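Local coordinates for protein putative P450-like enzyme (Streptomyces himastatinicus ATCC 53653, PDB 5Z9I) that probably acts as a heme-dependent cytochrome P450 monooxygenase in bacterial secondary metabolism, using molecular oxygen, at residues S257-R262 with F328-S333; S268-L273 with E356-V361. The protein carries 1 engineered substitution. All coordinates share one frame; numbering follows the deposited sequence.

How the interactions relate
Interactions 1 and 2 lie on the same side of the chain's centre, with their own centres about 12 Å apart. Their segments alternate along the sequence: 257-262, 268-273, 328-333, 356-361. Helices 257-264 and 270-280 follow each other directly, and each receives a later part of the chain: the first holds the loop 328-333, the second packs on helix 350-367. The two contacts also touch, F328 CE2 lying 3.5 Å from L273 CD1 and R262 CG 3.7 Å from L269 CD1. Helix 270-280 thus links the polar contact to the apolar one within the P450 fold: L273 meets both the loop 328-333 and helix 350-367.

Interaction 1. Residues S257-R262 with F328-S333; sequences SDQDAR and FDAGRS
Two side chains of helix 257-264, Q259 and R262, reach the turn at D329-G331 and hold it through polar bonds. Among the hydrogen bonds, A330 N donates to Q259 OE1 at 2.9 Å and almost straight, with an N-H...O angle of 170°, although the donor is tilted out of the amide's carbonyl plane. The same oxygen accepts a second, more bent hydrogen bond from R262 NH1 (2.7 Å), one helical turn later, which arrives in the carbonyl plane on a lone pair. The amide therefore ties the turn to the helix and also restrains the arginine.

The charged pairing is a salt bridge from R262 NH1 to D329 OD1 at 2.8 Å, with a weak, longer bond from NH2 to the same oxygen. The arginine spans the gap as an extended chain, its CG anti to the backbone N. Guanidinium and carboxylate are nearly coplanar, 26° apart, yet NH1 comes on the anti side and out of the carboxylate plane. From the opposite face G331 N donates to D329 OD1 at 3.2 Å, closing an Asx turn. The type I turn D329-R332 supplies a further bond, R332 N to D329 O (3.0 Å).

Van der Waals contact is modest: chi1 of Q259 (-56°) sets CG at the edge of the F328 ring, 4.3 Å from CD2, while A330 CB lies 3.4 Å from Q259 OE1.

The loop also packs on helix 270-280, where E276 OE2 accepts from D329 N and pairs with R332 NE. With E276 and R279 forming the ExxR motif of the helix, R332 fits the third member of the Glu-Arg-Arg triad that secures the meander region of cytochromes P450.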
loop_
_atom_site.group_PDB
_atom_site.type_symbol
_atom_site.label_atom_id
_atom_site.label_comp_id
_atom_site.label_asym_id
_atom_site.label_seq_id
_atom_site.Cartn_x
_atom_site.Cartn_y
_atom_site.Cartn_z
ATOM N N SER A 257 -17.080 6.131 18.463
ATOM C CA SER A 257 -17.319 5.208 19.565
ATOM C C SER A 257 -18.565 4.317 19.436
ATOM O O SER A 257 -18.603 3.216 19.995
ATOM C CB SER A 257 -17.397 6.004 20.855
ATOM O OG SER A 257 -18.003 5.227 21.859
ATOM N N ASP A 258 -19.583 4.785 18.714
ATOM C CA ASP A 258 -20.746 3.946 18.441
ATOM C C ASP A 258 -20.344 2.762 17.536
ATOM O O ASP A 258 -20.733 1.620 17.775
ATOM C CB ASP A 258 -21.870 4.772 17.807
ATOM C CG ASP A 258 -21.379 5.642 16.654
ATOM O OD1 ASP A 258 -20.203 6.076 16.687
ATOM O OD2 ASP A 258 -22.174 5.894 15.718
ATOM N N GLN A 259 -19.548 3.038 16.513
ATOM C CA GLN A 259 -19.020 1.984 15.653
ATOM C C GLN A 259 -18.108 1.042 16.451
ATOM O O GLN A 259 -18.075 -0.163 16.207
ATOM C CB GLN A 259 -18.270 2.592 14.471
ATOM C CG GLN A 259 -19.116 3.559 13.650
ATOM C CD GLN A 259 -20.398 2.925 13.162
ATOM O OE1 GLN A 259 -20.377 1.906 12.489
ATOM N NE2 GLN A 259 -21.520 3.510 13.522
ATOM N N ASP A 260 -17.401 1.593 17.433
ATOM C CA ASP A 260 -16.546 0.792 18.307
ATOM C C ASP A 260 -17.329 -0.258 19.112
ATOM O O ASP A 260 -16.966 -1.433 19.129
ATOM C CB ASP A 260 -15.778 1.695 19.282
ATOM C CG ASP A 260 -14.856 0.906 20.178
ATOM O OD1 ASP A 260 -14.107 0.067 19.657
ATOM O OD2 ASP A 260 -14.920 1.062 21.409
ATOM N N ALA A 261 -18.382 0.179 19.798
ATOM C CA ALA A 261 -19.264 -0.735 20.523
ATOM C C ALA A 261 -19.905 -1.725 19.554
ATOM O O ALA A 261 -20.043 -2.913 19.852
ATOM C CB ALA A 261 -20.338 0.037 21.283
ATOM N N ARG A 262 -20.296 -1.220 18.393
ATOM C CA ARG A 262 -20.915 -2.053 17.353
ATOM C C ARG A 262 -20.001 -3.232 16.955
ATOM O O ARG A 262 -20.435 -4.384 16.911
ATOM C CB ARG A 262 -21.251 -1.178 16.141
ATOM C CG ARG A 262 -22.064 -1.815 15.049
ATOM C CD ARG A 262 -22.207 -0.815 13.917
ATOM N NE ARG A 262 -22.908 -1.347 12.759
ATOM C CZ ARG A 262 -23.044 -0.689 11.611
ATOM N NH1 ARG A 262 -22.515 0.523 11.474
ATOM N NH2 ARG A 262 -23.715 -1.234 10.604
ATOM N N PHE A 328 -18.419 7.338 8.449
ATOM C CA PHE A 328 -17.752 6.068 8.695
ATOM C C PHE A 328 -18.807 5.072 9.174
ATOM O O PHE A 328 -19.459 5.310 10.183
ATOM C CB PHE A 328 -16.636 6.221 9.739
ATOM C CG PHE A 328 -15.730 5.031 9.832
ATOM C CD1 PHE A 328 -14.541 4.987 9.111
ATOM C CD2 PHE A 328 -16.069 3.945 10.623
ATOM C CE1 PHE A 328 -13.691 3.874 9.191
ATOM C CE2 PHE A 328 -15.234 2.830 10.703
ATOM C CZ PHE A 328 -14.047 2.793 9.986
ATOM N N ASP A 329 -18.973 3.966 8.449
ATOM C CA ASP A 329 -20.000 2.973 8.764
ATOM C C ASP A 329 -19.350 1.606 8.797
ATOM O O ASP A 329 -18.992 1.069 7.753
ATOM C CB ASP A 329 -21.126 3.027 7.723
ATOM C CG ASP A 329 -22.177 1.929 7.903
ATOM O OD1 ASP A 329 -22.071 1.081 8.813
ATOM O OD2 ASP A 329 -23.116 1.908 7.089
ATOM N N ALA A 330 -19.202 1.029 9.983
ATOM C CA ALA A 330 -18.324 -0.139 10.115
ATOM C C ALA A 330 -18.850 -1.384 9.367
ATOM O O ALA A 330 -18.082 -2.285 9.035
ATOM C CB ALA A 330 -18.092 -0.457 11.592
ATOM N N GLY A 331 -20.154 -1.427 9.107
ATOM C CA GLY A 331 -20.735 -2.537 8.366
ATOM C C GLY A 331 -21.207 -2.153 6.976
ATOM O O GLY A 331 -22.116 -2.790 6.417
ATOM N N ARG A 332 -20.584 -1.127 6.406
ATOM C CA ARG A 332 -21.043 -0.570 5.139
ATOM C C ARG A 332 -21.087 -1.607 4.020
ATOM O O ARG A 332 -20.073 -2.245 3.696
ATOM C CB ARG A 332 -20.164 0.608 4.711
ATOM C CG ARG A 332 -20.502 1.126 3.328
ATOM C CD ARG A 332 -19.562 2.232 2.880
ATOM N NE ARG A 332 -19.727 3.431 3.686
ATOM C CZ ARG A 332 -20.595 4.406 3.420
ATOM N NH1 ARG A 332 -21.383 4.342 2.356
ATOM N NH2 ARG A 332 -20.664 5.462 4.220
ATOM N N SER A 333 -22.284 -1.783 3.465
ATOM C CA SER A 333 -22.492 -2.563 2.249
ATOM C C SER A 333 -23.540 -1.848 1.410
ATOM O O SER A 333 -24.481 -1.293 1.954
ATOM C CB SER A 333 -22.942 -3.996 2.558
#

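Interaction 2. Residues S268-L273 with E356-V361; sequences SLVPAL and ESKAAV
K358 and V361, one turn apart on helix 350-367, meet V270, P271 and L273 of segment 268-273, on helix 270-280. In the P450 fold these correspond to the L helix, which follows the heme-ligating C347, and to the K helix, which carries the ExxR motif. No hydrogen bond crosses this interface; the contact is van der Waals packing that buries 196 Å² in all, with closest side-chain approaches of 4.0 Å or more. The segments come nearest at P271 and K358, whose CA atoms are 6.3 Å apart.

Along the second segment, E356 and S357 make no contact with 268-273. E356 lies against helix 132-142, and S357 packs on helix 224-255 while its OG bonds to A353 O.

K358 comes next and contributes aliphatic carbons. Its CG stands anti to the backbone N (chi1 -178°), and from there the chain runs out fully extended past the opposing helix. CG lies 4.0 Å from V270 CG1, and the next carbon, CD, is 4.1 Å from P271 CG on the proline ring. The lysine crosses both partners at a slant, laying its methylenes on them. A359 then turns to helix 96-115 and A360 to helix 132-142, so helix 350-367 is packed on several sides.

V361 completes the segment with a branch aimed at the other helix. V361 CG1 lies 4.0 Å from V270 CG1, each anti to its own backbone N, and the two valines run alongside one another, pointing opposite ways. V270 CG1 thus touches both K358 and V361, while V361 CG1 has a looser second neighbour in L273 CD2, at 4.5 Å.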
loop_
_atom_site.group_PDB
_atom_site.type_symbol
_atom_site.label_atom_id
_atom_site.label_comp_id
_atom_site.label_asym_id
_atom_site.label_seq_id
_atom_site.Cartn_x
_atom_site.Cartn_y
_atom_site.Cartn_z
ATOM N N SER A 268 -18.007 -10.314 13.668
ATOM C CA SER A 268 -18.275 -10.557 12.247
ATOM C C SER A 268 -18.121 -9.311 11.405
ATOM O O SER A 268 -18.013 -9.402 10.187
ATOM C CB SER A 268 -19.691 -11.081 12.032
ATOM O OG SER A 268 -19.892 -12.295 12.700
ATOM N N LEU A 269 -18.144 -8.151 12.056
ATOM C CA LEU A 269 -18.087 -6.874 11.353
ATOM C C LEU A 269 -16.666 -6.468 10.961
ATOM O O LEU A 269 -16.479 -5.528 10.181
ATOM C CB LEU A 269 -18.707 -5.767 12.214
ATOM C CG LEU A 269 -20.234 -5.697 12.234
ATOM C CD1 LEU A 269 -20.706 -4.691 13.254
ATOM C CD2 LEU A 269 -20.753 -5.332 10.847
ATOM N N VAL A 270 -15.667 -7.147 11.518
ATOM C CA VAL A 270 -14.286 -6.698 11.336
ATOM C C VAL A 270 -13.855 -6.708 9.852
ATOM O O VAL A 270 -13.250 -5.733 9.400
ATOM C CB VAL A 270 -13.295 -7.524 12.191
ATOM C CG1 VAL A 270 -11.839 -7.216 11.787
ATOM C CG2 VAL A 270 -13.520 -7.228 13.696
ATOM N N PRO A 271 -14.203 -7.770 9.087
ATOM C CA PRO A 271 -13.854 -7.683 7.651
ATOM C C PRO A 271 -14.480 -6.460 6.961
ATOM O O PRO A 271 -13.794 -5.791 6.201
ATOM C CB PRO A 271 -14.408 -8.995 7.064
ATOM C CG PRO A 271 -14.373 -9.955 8.213
ATOM C CD PRO A 271 -14.759 -9.099 9.430
ATOM N N ALA A 272 -15.738 -6.153 7.257
ATOM C CA ALA A 272 -16.416 -4.993 6.664
ATOM C C ALA A 272 -15.895 -3.653 7.219
ATOM O O ALA A 272 -15.941 -2.624 6.530
ATOM C CB ALA A 272 -17.941 -5.108 6.881
ATOM N N LEU A 273 -15.414 -3.674 8.462
ATOM C CA LEU A 273 -14.776 -2.515 9.087
ATOM C C LEU A 273 -13.505 -2.127 8.354
ATOM O O LEU A 273 -13.279 -0.959 8.059
ATOM C CB LEU A 273 -14.453 -2.803 10.558
ATOM C CG LEU A 273 -13.603 -1.817 11.361
ATOM C CD1 LEU A 273 -14.304 -0.475 11.585
ATOM C CD2 LEU A 273 -13.230 -2.426 12.698
ATOM N N GLU A 356 -4.007 -10.296 7.479
ATOM C CA GLU A 356 -3.148 -9.738 8.526
ATOM C C GLU A 356 -3.887 -8.749 9.400
ATOM O O GLU A 356 -3.739 -8.754 10.619
ATOM C CB GLU A 356 -1.938 -8.989 7.938
ATOM C CG GLU A 356 -0.862 -9.818 7.310
ATOM C CD GLU A 356 0.282 -8.944 6.807
ATOM O OE1 GLU A 356 0.913 -8.257 7.632
ATOM O OE2 GLU A 356 0.515 -8.907 5.591
ATOM N N SER A 357 -4.624 -7.855 8.742
ATOM C CA SER A 357 -5.267 -6.737 9.418
ATOM C C SER A 357 -6.464 -7.198 10.229
ATOM O O SER A 357 -6.677 -6.723 11.334
ATOM C CB SER A 357 -5.662 -5.689 8.393
ATOM O OG SER A 357 -4.491 -5.346 7.661
ATOM N N LYS A 358 -7.229 -8.139 9.685
ATOM C CA LYS A 358 -8.302 -8.790 10.437
ATOM C C LYS A 358 -7.750 -9.441 11.702
ATOM O O LYS A 358 -8.257 -9.213 12.795
ATOM C CB LYS A 358 -9.012 -9.835 9.567
ATOM C CG LYS A 358 -10.179 -10.542 10.234
ATOM C CD LYS A 358 -10.775 -11.594 9.316
ATOM C CE LYS A 358 -11.639 -12.554 10.121
ATOM N NZ LYS A 358 -12.272 -13.596 9.286
ATOM N N ALA A 359 -6.701 -10.244 11.566
ATOM C CA ALA A 359 -6.132 -10.885 12.748
ATOM C C ALA A 359 -5.608 -9.849 13.751
ATOM O O ALA A 359 -5.804 -9.998 14.954
ATOM C CB ALA A 359 -5.024 -11.853 12.354
ATOM N N ALA A 360 -4.963 -8.791 13.261
ATOM C CA ALA A 360 -4.450 -7.756 14.160
ATOM C C ALA A 360 -5.575 -7.092 14.939
ATOM O O ALA A 360 -5.492 -6.921 16.161
ATOM C CB ALA A 360 -3.670 -6.701 13.392
ATOM N N VAL A 361 -6.619 -6.696 14.224
ATOM C CA VAL A 361 -7.684 -5.954 14.861
ATOM C C VAL A 361 -8.431 -6.861 15.842
ATOM O O VAL A 361 -8.722 -6.459 16.968
ATOM C CB VAL A 361 -8.644 -5.351 13.819
ATOM C CG1 VAL A 361 -9.930 -4.880 14.483
ATOM C CG2 VAL A 361 -7.938 -4.190 13.071
#